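Local coordinates for phosphoserine aminotransferase (Bacillus circulans, PDB 2C0R), which catalyses the pyridoxal-phosphate-dependent, reversible conversion of 3-phosphohydroxypyruvate to phosphoserine in serine biosynthesis, with glutamate as amino donor, and the analogous phosphohydroxythreonine reaction of pyridoxine biosynthesis, at residues A[4-8]-A[345-350]; A[16-22]-A[254-258]; A[51-55]-A[69-73]; A[62-68]-A[183-189]. The protein carries 1 engineered substitution. All blocks are in the same frame, centred on the assembly; numbering follows the deposited sequence.

In the fold
The four contacts tie together different parts of a fold type I aminotransferase subunit. Contact 3 is the most buried: it sets helix 45-61 against the edge strand 68-73 of the seven-stranded sheet, through an aromatic pair and a Lys-Gln hydrogen bond. The other three are partly buried. Contact 4 packs the loop joining those same two elements on the loop before strand 190-194, with an apolar middle and waters around it. Contacts 1 and 2 join N-terminal segments to helices 344-361 and 242-257; they touch through Arg4, which packs on Leu17 and Leu20, and both reach the second subunit. Contact 1 is aromatic packing with one water bridge, whereas contact 2 sets a tryptophan against a proline beside a salt-bridge network.

Contact 1. Residues A[4-8]-A[345-350]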
# COMPACT_ATOMS: atom_id res chain seq x y z
N ARG A 4 17.86 -10.50 -18.92
CA ARG A 4 16.49 -10.41 -18.34
C ARG A 4 15.85 -11.78 -18.31
O ARG A 4 15.90 -12.50 -19.32
CB ARG A 4 15.64 -9.44 -19.16
CG ARG A 4 16.06 -7.97 -19.00
CD ARG A 4 15.50 -7.39 -17.69
NE ARG A 4 14.09 -6.99 -17.88
CZ ARG A 4 13.22 -6.71 -16.91
NH1 ARG A 4 13.62 -6.78 -15.64
NH2 ARG A 4 11.97 -6.35 -17.18
N ALA A 5 15.22 -12.14 -17.20
CA ALA A 5 14.47 -13.39 -17.15
C ALA A 5 13.27 -13.33 -18.09
O ALA A 5 12.69 -12.30 -18.38
CB ALA A 5 14.03 -13.62 -15.72
N TYR A 6 12.90 -14.51 -18.59
CA TYR A 6 11.65 -14.65 -19.32
C TYR A 6 10.55 -14.75 -18.28
O TYR A 6 10.21 -15.85 -17.81
CB TYR A 6 11.67 -15.91 -20.16
CG TYR A 6 12.72 -15.89 -21.25
CD1 TYR A 6 13.49 -17.04 -21.44
CD2 TYR A 6 12.91 -14.79 -22.08
CE1 TYR A 6 14.46 -17.11 -22.42
CE2 TYR A 6 13.88 -14.85 -23.06
CZ TYR A 6 14.64 -16.00 -23.22
OH TYR A 6 15.60 -16.05 -24.21
N ASN A 7 10.04 -13.59 -17.91
CA ASN A 7 9.17 -13.46 -16.74
C ASN A 7 7.71 -13.57 -17.09
O ASN A 7 7.20 -12.62 -17.69
CB ASN A 7 9.45 -12.11 -16.09
CG ASN A 7 8.72 -11.96 -14.76
OD1 ASN A 7 8.05 -12.91 -14.34
ND2 ASN A 7 8.86 -10.77 -14.18
N PHE A 8 7.10 -14.71 -16.73
CA PHE A 8 5.68 -14.94 -16.94
C PHE A 8 4.91 -14.94 -15.62
O PHE A 8 3.81 -15.47 -15.55
CB PHE A 8 5.48 -16.28 -17.67
CG PHE A 8 5.87 -16.15 -19.14
CD1 PHE A 8 7.16 -16.50 -19.49
CD2 PHE A 8 4.98 -15.72 -20.10
CE1 PHE A 8 7.56 -16.40 -20.82
CE2 PHE A 8 5.36 -15.61 -21.44
CZ PHE A 8 6.67 -15.97 -21.80
N GLU A 345 9.53 -11.12 -27.31
CA GLU A 345 10.66 -12.07 -27.28
C GLU A 345 10.52 -13.09 -26.15
O GLU A 345 10.98 -14.25 -26.33
CB GLU A 345 11.96 -11.25 -27.18
CG GLU A 345 12.19 -10.47 -28.47
CD GLU A 345 11.37 -9.19 -28.63
OE1 GLU A 345 10.70 -8.76 -27.64
OE2 GLU A 345 11.36 -8.60 -29.74
N SER A 346 9.91 -12.75 -25.01
CA SER A 346 9.69 -13.78 -24.00
C SER A 346 8.74 -14.86 -24.51
O SER A 346 8.88 -16.07 -24.25
CB SER A 346 9.08 -13.18 -22.73
OG SER A 346 10.08 -12.44 -22.02
N CYS A 347 7.74 -14.40 -25.27
CA CYS A 347 6.74 -15.32 -25.81
C CYS A 347 7.36 -16.21 -26.89
O CYS A 347 7.08 -17.38 -26.99
CB CYS A 347 5.59 -14.49 -26.37
SG CYS A 347 4.75 -13.61 -25.01
N GLU A 348 8.21 -15.65 -27.74
CA GLU A 348 8.92 -16.49 -28.74
C GLU A 348 9.78 -17.53 -28.05
O GLU A 348 9.82 -18.70 -28.45
CB GLU A 348 9.82 -15.60 -29.58
CG GLU A 348 9.10 -14.70 -30.55
CD GLU A 348 10.10 -13.86 -31.33
OE1 GLU A 348 10.81 -13.07 -30.67
OE2 GLU A 348 10.16 -13.97 -32.57
N ALA A 349 10.46 -17.11 -26.99
CA ALA A 349 11.26 -18.09 -26.26
C ALA A 349 10.41 -19.17 -25.66
O ALA A 349 10.75 -20.36 -25.72
CB ALA A 349 12.10 -17.38 -25.19
N LEU A 350 9.25 -18.81 -25.10
CA LEU A 350 8.37 -19.80 -24.51
C LEU A 350 7.90 -20.82 -25.54
O LEU A 350 7.89 -22.05 -25.31
CB LEU A 350 7.15 -19.08 -23.87
CG LEU A 350 6.07 -20.06 -23.37
CD1 LEU A 350 6.62 -21.01 -22.33
CD2 LEU A 350 4.85 -19.27 -22.87
O HOH W 1 8.89 -11.44 -19.67
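This is aromatic packing of an N-terminal strand on the C-terminal helix, in the smaller, C-terminal part of a fold type I aminotransferase. Strand 6-7 pairs in parallel with strand 322-323, and Tyr6 and Phe8, two residues apart, both point their CA-to-CB bonds toward helix 344-361. The backbones come closest at Tyr6 and Ser346, whose CA atoms are 5.1 Å apart. Each ring receives a methyl group on one face. Ala349 CB sits 3.6 Å from the centroid of the Tyr6 ring, only 17° off the normal, and Leu350 CD2 lies 4.2 Å from the centroid of the Phe8 ring; both are CH-pi contacts. Phe8 also drives its edge at the helix backbone, with its CZ 3.3 Å from Ser346 O, while Cys347 SG makes a sulfur-aromatic contact at the ring edge, 5.4 Å from the centroid. Phe322 of the neighbouring strand joins this packing, touching Tyr6, Phe8, Ala349 and Leu350. Away from the helix the segment serves the dimer: Arg4 forms a salt bridge with Glu39 of the second subunit, and Asn7 ND2 hydrogen-bonds to the carbonyl O of that same Glu39, while Asn7 OD1 accepts from Asn9 N. Strand and helix also share a water, which donates to Asn7 O at 2.9 Å and lies 2.8 Å from Ser346 OG.

Contact 2. Residues A[16-22]-A[254-258]; sequences PLEVLER and WIEER
Residues 17-22 form the first turns of a helix that begins right after Pro16, its N-cap residue, while 254-257 are the last turn of helix 242-257 and Arg258 is the first residue to leave helical angles (phi/psi -89/6). The closest CA atoms are those of Val19 and Trp254, 7.3 Å apart. Trp254 (chi1 t, chi2 90°) reaches across to the start of the other helix. One face of its indole takes Pro16, with Pro16 CB 3.5 Å from the centroid of the five-membered ring and 11° off the normal, a CH-pi contact; Pro16 CG is 3.4 Å from Trp254 CD2. Val19 CG2 packs at 3.8 Å on Trp254 CB. Glu18, its chi1 between wells at 31°, brings OE2 to 2.5 Å from NH2 of Arg258 (chi1 m, chi2 m) in a short salt bridge and accepts a weak hydrogen bond from Trp254 NE1 at 3.1 Å. Further along, Glu257 OE1 forms salt bridges with Arg22 NH2 (3.3 Å, hydrogen-bonded) and Arg258 NH1 (3.4 Å). A proline-on-tryptophan CH-pi contact beside a four-residue salt-bridge network thus joins N-terminal helix 17-25 to the C-terminal end of helix 242-257 in this fold type I subunit.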
# COMPACT_ATOMS: atom_id res chain seq x y z
N PRO A 16 8.05 -2.69 -17.78
CA PRO A 16 8.88 -2.34 -18.95
C PRO A 16 10.32 -2.07 -18.51
O PRO A 16 10.52 -1.30 -17.54
CB PRO A 16 8.22 -1.06 -19.45
CG PRO A 16 6.79 -1.17 -19.00
CD PRO A 16 6.95 -1.74 -17.60
N LEU A 17 11.29 -2.69 -19.16
CA LEU A 17 12.69 -2.44 -18.76
C LEU A 17 13.02 -0.94 -18.77
O LEU A 17 13.74 -0.47 -17.90
CB LEU A 17 13.64 -3.15 -19.70
CG LEU A 17 15.12 -3.01 -19.37
CD1 LEU A 17 15.43 -3.34 -17.91
CD2 LEU A 17 15.91 -3.93 -20.32
N GLU A 18 12.45 -0.20 -19.72
CA GLU A 18 12.73 1.25 -19.82
C GLU A 18 12.23 1.98 -18.58
O GLU A 18 12.82 2.95 -18.07
CB GLU A 18 12.05 1.88 -21.04
CG GLU A 18 10.75 1.22 -21.42
CD GLU A 18 10.80 0.13 -22.47
OE1 GLU A 18 11.23 -1.01 -22.18
OE2 GLU A 18 10.35 0.38 -23.62
N VAL A 19 11.09 1.55 -18.09
CA VAL A 19 10.54 2.18 -16.89
C VAL A 19 11.43 1.88 -15.70
O VAL A 19 11.70 2.78 -14.90
CB VAL A 19 9.12 1.65 -16.64
CG1 VAL A 19 8.68 2.01 -15.24
CG2 VAL A 19 8.19 2.25 -17.69
N LEU A 20 11.90 0.63 -15.56
CA LEU A 20 12.80 0.30 -14.47
C LEU A 20 14.07 1.12 -14.61
O LEU A 20 14.58 1.61 -13.63
CB LEU A 20 13.13 -1.17 -14.50
CG LEU A 20 11.97 -2.13 -14.22
CD1 LEU A 20 12.42 -3.56 -14.46
CD2 LEU A 20 11.50 -1.97 -12.79
N GLU A 21 14.59 1.26 -15.81
CA GLU A 21 15.83 2.03 -15.99
C GLU A 21 15.63 3.49 -15.65
O GLU A 21 16.50 4.14 -15.05
CB GLU A 21 16.33 1.89 -17.41
CG GLU A 21 16.79 0.45 -17.71
CD GLU A 21 17.21 0.34 -19.18
OE1 GLU A 21 16.85 1.26 -19.97
OE2 GLU A 21 17.90 -0.65 -19.49
N ARG A 22 14.50 4.06 -16.03
CA ARG A 22 14.20 5.47 -15.74
C ARG A 22 14.09 5.71 -14.23
O ARG A 22 14.64 6.67 -13.67
CB ARG A 22 12.88 5.89 -16.40
CG ARG A 22 12.96 6.24 -17.87
CD ARG A 22 11.65 6.28 -18.64
NE ARG A 22 11.78 5.86 -20.03
CZ ARG A 22 10.81 5.35 -20.77
NH1 ARG A 22 9.61 5.20 -20.20
NH2 ARG A 22 10.95 4.97 -22.06
N TRP A 254 4.73 5.04 -20.59
CA TRP A 254 5.20 4.00 -21.53
C TRP A 254 4.04 3.48 -22.37
O TRP A 254 4.21 3.23 -23.56
CB TRP A 254 5.87 2.92 -20.68
CG TRP A 254 6.25 1.67 -21.42
CD1 TRP A 254 7.46 1.43 -22.06
CD2 TRP A 254 5.47 0.48 -21.62
NE1 TRP A 254 7.46 0.17 -22.62
CE2 TRP A 254 6.25 -0.42 -22.37
CE3 TRP A 254 4.19 0.09 -21.23
CZ2 TRP A 254 5.78 -1.68 -22.73
CZ3 TRP A 254 3.71 -1.16 -21.58
CH2 TRP A 254 4.51 -2.03 -22.33
N ILE A 255 2.85 3.32 -21.78
CA ILE A 255 1.73 2.82 -22.62
C ILE A 255 1.46 3.81 -23.73
O ILE A 255 1.21 3.43 -24.89
CB ILE A 255 0.47 2.60 -21.74
CG1 ILE A 255 0.64 1.48 -20.74
CG2 ILE A 255 -0.74 2.30 -22.65
CD1 ILE A 255 -0.49 1.28 -19.73
N GLU A 256 1.53 5.09 -23.39
CA GLU A 256 1.28 6.11 -24.43
C GLU A 256 2.34 5.94 -25.50
O GLU A 256 2.05 6.01 -26.71
CB GLU A 256 1.26 7.50 -23.80
CG GLU A 256 1.18 8.64 -24.78
CD GLU A 256 -0.17 8.95 -25.40
OE1 GLU A 256 -0.38 10.15 -25.72
OE2 GLU A 256 -1.02 8.04 -25.59
N GLU A 257 3.58 5.71 -25.11
CA GLU A 257 4.66 5.60 -26.10
C GLU A 257 4.53 4.38 -26.99
O GLU A 257 5.13 4.33 -28.07
CB GLU A 257 6.01 5.42 -25.41
CG GLU A 257 6.56 6.61 -24.68
CD GLU A 257 7.80 6.24 -23.86
OE1 GLU A 257 8.04 5.04 -23.59
OE2 GLU A 257 8.51 7.18 -23.49
N ARG A 258 3.79 3.41 -26.49
CA ARG A 258 3.61 2.15 -27.16
C ARG A 258 2.42 2.23 -28.11
O ARG A 258 2.04 1.22 -28.69
CB ARG A 258 3.37 1.04 -26.16
CG ARG A 258 4.53 0.59 -25.29
CD ARG A 258 5.43 -0.34 -26.09
NE ARG A 258 6.82 -0.03 -25.95
CZ ARG A 258 7.56 0.97 -25.53
NH1 ARG A 258 7.09 2.13 -25.05
NH2 ARG A 258 8.88 0.80 -25.60

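Contact 3. Residues A[51-55]-A[69-73]; sequences HNEAQ and KVLFI
Phe72 sends the edge of its ring against the face of His51, an edge-to-face aromatic pair with centroids 5.5 Å apart and planes at 73°. It is part of a helix-on-sheet packing in the large domain of a fold type I enzyme: helical residues 51-55 lie over strand 69-73, the outermost strand on its side of the seven-stranded sheet. The local axes approach to 9.1 Å and run at 126°, and the closest CA atoms, those of Gln55 and Val70, are 5.5 Å apart. Val70 and Phe72 direct their CA-to-CB bonds toward the helix and Leu71 away from it. Phe72 (chi1 m, chi2 122°) also places CZ 3.9 Å from Ala54 CB and CE1 3.6 Å from Gln55 CG. The imidazole of His51 (chi1 t) is fixed from outside, by Asn234 O at NE2 and Tyr47 OH at ND1. Gln55 (m, t, chi3 47°) donates from NE2 to His51 O at 3.2 Å, and its CG packs 3.8 Å from Val70 CB. At the start of the strand, Gln55 OE1 accepts from NZ of Lys69 (t, p, t, t) at 2.9 Å and from a water at 2.7 Å, which in turn accepts from Val70 N at 3.0 Å.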
# COMPACT_ATOMS: atom_id res chain seq x y z
N HIS A 51 1.18 12.82 -8.65
CA HIS A 51 -0.10 12.20 -8.25
C HIS A 51 -1.24 12.59 -9.16
O HIS A 51 -2.09 11.77 -9.54
CB HIS A 51 -0.34 12.69 -6.81
CG HIS A 51 -1.49 12.07 -6.09
ND1 HIS A 51 -1.38 10.86 -5.42
CD2 HIS A 51 -2.74 12.55 -5.92
CE1 HIS A 51 -2.58 10.63 -4.86
NE2 HIS A 51 -3.42 11.62 -5.15
N ASN A 52 -1.29 13.90 -9.51
CA ASN A 52 -2.32 14.40 -10.40
C ASN A 52 -2.06 14.05 -11.86
O ASN A 52 -3.02 13.77 -12.60
CB ASN A 52 -2.44 15.90 -10.22
CG ASN A 52 -3.07 16.26 -8.90
OD1 ASN A 52 -2.61 17.16 -8.15
ND2 ASN A 52 -4.10 15.53 -8.58
N GLU A 53 -0.84 14.02 -12.29
CA GLU A 53 -0.49 13.66 -13.66
C GLU A 53 -0.89 12.22 -13.96
O GLU A 53 -1.35 11.91 -15.05
CB GLU A 53 1.02 13.86 -13.91
CG GLU A 53 1.52 13.54 -15.31
CD GLU A 53 3.04 13.42 -15.36
OE1 GLU A 53 3.73 13.97 -14.51
OE2 GLU A 53 3.58 12.70 -16.21
N ALA A 54 -0.70 11.36 -12.96
CA ALA A 54 -1.02 9.95 -13.19
C ALA A 54 -2.52 9.83 -13.51
O ALA A 54 -2.88 9.06 -14.38
CB ALA A 54 -0.65 9.11 -11.98
N GLN A 55 -3.35 10.56 -12.74
CA GLN A 55 -4.77 10.50 -13.00
C GLN A 55 -5.13 11.02 -14.39
O GLN A 55 -5.87 10.39 -15.12
CB GLN A 55 -5.48 11.33 -11.93
CG GLN A 55 -5.28 10.83 -10.53
CD GLN A 55 -5.91 11.86 -9.57
OE1 GLN A 55 -7.05 12.31 -9.77
NE2 GLN A 55 -5.15 12.20 -8.56
N LYS A 69 -13.59 9.95 -11.58
CA LYS A 69 -12.41 10.31 -10.82
C LYS A 69 -11.50 9.09 -10.70
O LYS A 69 -11.99 7.99 -10.43
CB LYS A 69 -12.81 10.78 -9.42
CG LYS A 69 -11.64 11.30 -8.59
CD LYS A 69 -11.08 12.64 -9.07
CE LYS A 69 -9.93 12.98 -8.11
NZ LYS A 69 -9.08 14.09 -8.61
N VAL A 70 -10.21 9.30 -10.90
CA VAL A 70 -9.23 8.25 -10.65
C VAL A 70 -8.79 8.35 -9.18
O VAL A 70 -8.27 9.39 -8.78
CB VAL A 70 -8.03 8.37 -11.59
CG1 VAL A 70 -6.97 7.33 -11.29
CG2 VAL A 70 -8.50 8.30 -13.04
N LEU A 71 -9.02 7.28 -8.44
CA LEU A 71 -8.58 7.18 -7.07
C LEU A 71 -7.42 6.20 -6.95
O LEU A 71 -7.38 5.23 -7.69
CB LEU A 71 -9.75 6.68 -6.18
CG LEU A 71 -11.05 7.43 -6.35
CD1 LEU A 71 -12.13 6.76 -5.49
CD2 LEU A 71 -10.93 8.92 -6.01
N PHE A 72 -6.56 6.45 -6.00
CA PHE A 72 -5.50 5.52 -5.65
C PHE A 72 -5.76 5.07 -4.22
O PHE A 72 -5.72 5.92 -3.29
CB PHE A 72 -4.14 6.17 -5.76
CG PHE A 72 -3.84 6.67 -7.17
CD1 PHE A 72 -3.56 8.01 -7.39
CD2 PHE A 72 -3.86 5.76 -8.22
CE1 PHE A 72 -3.29 8.52 -8.65
CE2 PHE A 72 -3.63 6.27 -9.47
CZ PHE A 72 -3.38 7.62 -9.70
N ILE A 73 -6.05 3.80 -4.06
CA ILE A 73 -6.43 3.23 -2.77
C ILE A 73 -5.49 2.11 -2.41
O ILE A 73 -5.11 1.35 -3.32
CB ILE A 73 -7.89 2.76 -2.82
CG1 ILE A 73 -8.78 3.88 -3.35
CG2 ILE A 73 -8.30 2.23 -1.46
CD1 ILE A 73 -10.30 3.64 -3.38
O HOH W 2 -8.91 11.85 -11.64

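Contact 4. Residues A[62-68]-A[183-189]; sequences LGNPTGY and FDLNQFG
Two irregular loops meet here, and the bump between them is Leu185 (chi1 t, chi2 p). Leu62 follows the end of helix 45-61, which closes in a Schellman motif with Gly63 (phi/psi 90/21), then Asn64 (51/56); residues 65-68 run extended, apart from Gly67 (82/9). Across from them, Asp184 OD1 accepts from Asn186 N at 3.0 Å in an Asx turn that leads the 3-10 turn 185-187. The Pro65 and Leu185 CA atoms are 6.9 Å apart. Leu185 CD2 fills the hollow lined by Leu62, Pro65 and Tyr68: it lies 4.2 Å from Leu62 CD1, 3.6 Å from Pro65 CG and 3.7 Å from the centroid of the Tyr68 ring, over its face. Leu62 CD2 presses on Phe183 CE2 at 3.5 Å. Tyr68 (chi1 m) lies along the 3-10 turn, and its OH donates to Phe188 O at 2.7 Å. Waters fill the gaps at the edges: one donates to Leu62 O (2.8 Å) and Phe183 O (2.9 Å) and accepts from Leu185 N (2.9 Å). Such packing joins the loops that lead into strands 68-73 and 190-194, the two neighbours of strand 205-210 in the seven-stranded sheet of the fold type I large domain.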
# COMPACT_ATOMS: atom_id res chain seq x y z
N LEU A 62 -7.83 6.53 -21.86
CA LEU A 62 -9.18 6.03 -22.08
C LEU A 62 -10.03 6.94 -22.93
O LEU A 62 -11.26 6.74 -23.06
CB LEU A 62 -9.85 5.78 -20.71
CG LEU A 62 -9.29 4.59 -19.91
CD1 LEU A 62 -9.80 4.76 -18.48
CD2 LEU A 62 -9.70 3.25 -20.49
N GLY A 63 -9.40 7.94 -23.51
CA GLY A 63 -10.12 8.84 -24.41
C GLY A 63 -10.73 10.04 -23.73
O GLY A 63 -11.67 10.67 -24.26
N ASN A 64 -10.23 10.41 -22.53
CA ASN A 64 -10.77 11.50 -21.72
C ASN A 64 -12.26 11.43 -21.49
O ASN A 64 -12.97 12.40 -21.73
CB ASN A 64 -10.36 12.86 -22.33
CG ASN A 64 -8.88 13.13 -22.04
OD1 ASN A 64 -8.14 13.73 -22.83
ND2 ASN A 64 -8.44 12.66 -20.89
N PRO A 65 -12.76 10.32 -20.94
CA PRO A 65 -14.17 10.35 -20.50
C PRO A 65 -14.25 11.37 -19.38
O PRO A 65 -13.29 11.67 -18.69
CB PRO A 65 -14.38 8.94 -19.95
CG PRO A 65 -13.01 8.50 -19.56
CD PRO A 65 -12.06 9.10 -20.56
N THR A 66 -15.46 11.92 -19.21
CA THR A 66 -15.66 12.93 -18.19
C THR A 66 -16.60 12.41 -17.10
O THR A 66 -17.34 11.44 -17.36
CB THR A 66 -16.26 14.20 -18.78
OG1 THR A 66 -17.52 13.82 -19.37
CG2 THR A 66 -15.41 14.83 -19.87
N GLY A 67 -16.59 13.03 -15.93
CA GLY A 67 -17.41 12.61 -14.84
C GLY A 67 -16.85 11.45 -14.05
O GLY A 67 -17.60 10.90 -13.20
N TYR A 68 -15.61 11.05 -14.29
CA TYR A 68 -14.97 9.99 -13.55
C TYR A 68 -13.75 10.47 -12.78
O TYR A 68 -12.99 11.30 -13.27
CB TYR A 68 -14.45 8.86 -14.49
CG TYR A 68 -15.63 8.09 -15.04
CD1 TYR A 68 -16.35 8.55 -16.14
CD2 TYR A 68 -16.00 6.89 -14.46
CE1 TYR A 68 -17.42 7.80 -16.62
CE2 TYR A 68 -17.08 6.14 -14.93
CZ TYR A 68 -17.78 6.62 -16.02
OH TYR A 68 -18.86 5.91 -16.51
N PHE A 183 -11.59 0.25 -23.94
CA PHE A 183 -12.95 -0.00 -23.53
C PHE A 183 -13.58 1.36 -23.25
O PHE A 183 -12.88 2.35 -23.03
CB PHE A 183 -13.03 -0.94 -22.33
CG PHE A 183 -12.56 -0.40 -21.00
CD1 PHE A 183 -13.42 0.16 -20.05
CD2 PHE A 183 -11.22 -0.45 -20.71
CE1 PHE A 183 -12.96 0.67 -18.84
CE2 PHE A 183 -10.73 0.01 -19.50
CZ PHE A 183 -11.61 0.54 -18.57
N ASP A 184 -14.91 1.30 -23.29
CA ASP A 184 -15.69 2.52 -23.02
C ASP A 184 -15.96 2.60 -21.52
O ASP A 184 -16.81 1.87 -21.01
CB ASP A 184 -16.99 2.50 -23.81
CG ASP A 184 -17.93 3.67 -23.58
OD1 ASP A 184 -17.46 4.68 -22.98
OD2 ASP A 184 -19.10 3.56 -24.02
N LEU A 185 -15.24 3.49 -20.85
CA LEU A 185 -15.42 3.63 -19.42
C LEU A 185 -16.87 3.96 -19.05
O LEU A 185 -17.33 3.62 -17.97
CB LEU A 185 -14.50 4.71 -18.85
CG LEU A 185 -14.54 4.90 -17.35
CD1 LEU A 185 -14.13 3.64 -16.63
CD2 LEU A 185 -13.55 6.01 -16.95
N ASN A 186 -17.56 4.63 -19.96
CA ASN A 186 -18.93 5.03 -19.65
C ASN A 186 -19.89 3.87 -19.46
O ASN A 186 -21.01 4.06 -18.92
CB ASN A 186 -19.45 5.91 -20.79
CG ASN A 186 -18.62 7.15 -20.93
OD1 ASN A 186 -18.62 7.98 -20.04
ND2 ASN A 186 -17.92 7.30 -22.06
N GLN A 187 -19.54 2.65 -19.83
CA GLN A 187 -20.39 1.54 -19.48
C GLN A 187 -20.38 1.25 -17.96
O GLN A 187 -21.30 0.57 -17.49
CB GLN A 187 -19.93 0.24 -20.16
CG GLN A 187 -20.24 0.19 -21.63
CD GLN A 187 -20.04 -1.19 -22.20
OE1 GLN A 187 -18.89 -1.62 -22.36
NE2 GLN A 187 -21.14 -1.89 -22.50
N PHE A 188 -19.36 1.74 -17.28
CA PHE A 188 -19.13 1.34 -15.90
C PHE A 188 -19.43 2.41 -14.91
O PHE A 188 -19.16 3.60 -15.17
CB PHE A 188 -17.65 0.97 -15.70
CG PHE A 188 -17.29 -0.35 -16.39
CD1 PHE A 188 -16.86 -0.34 -17.70
CD2 PHE A 188 -17.43 -1.55 -15.71
CE1 PHE A 188 -16.57 -1.54 -18.34
CE2 PHE A 188 -17.11 -2.75 -16.32
CZ PHE A 188 -16.68 -2.73 -17.65
N GLY A 189 -19.90 2.02 -13.73
CA GLY A 189 -19.92 3.04 -12.67
C GLY A 189 -18.58 3.02 -11.94
O GLY A 189 -18.15 4.00 -11.33
O HOH W 3 -13.35 5.11 -22.24
O HOH W 4 -17.64 10.47 -20.44
O HOH W 5 -21.92 6.00 -17.26
O HOH W 6 -20.59 8.25 -18.25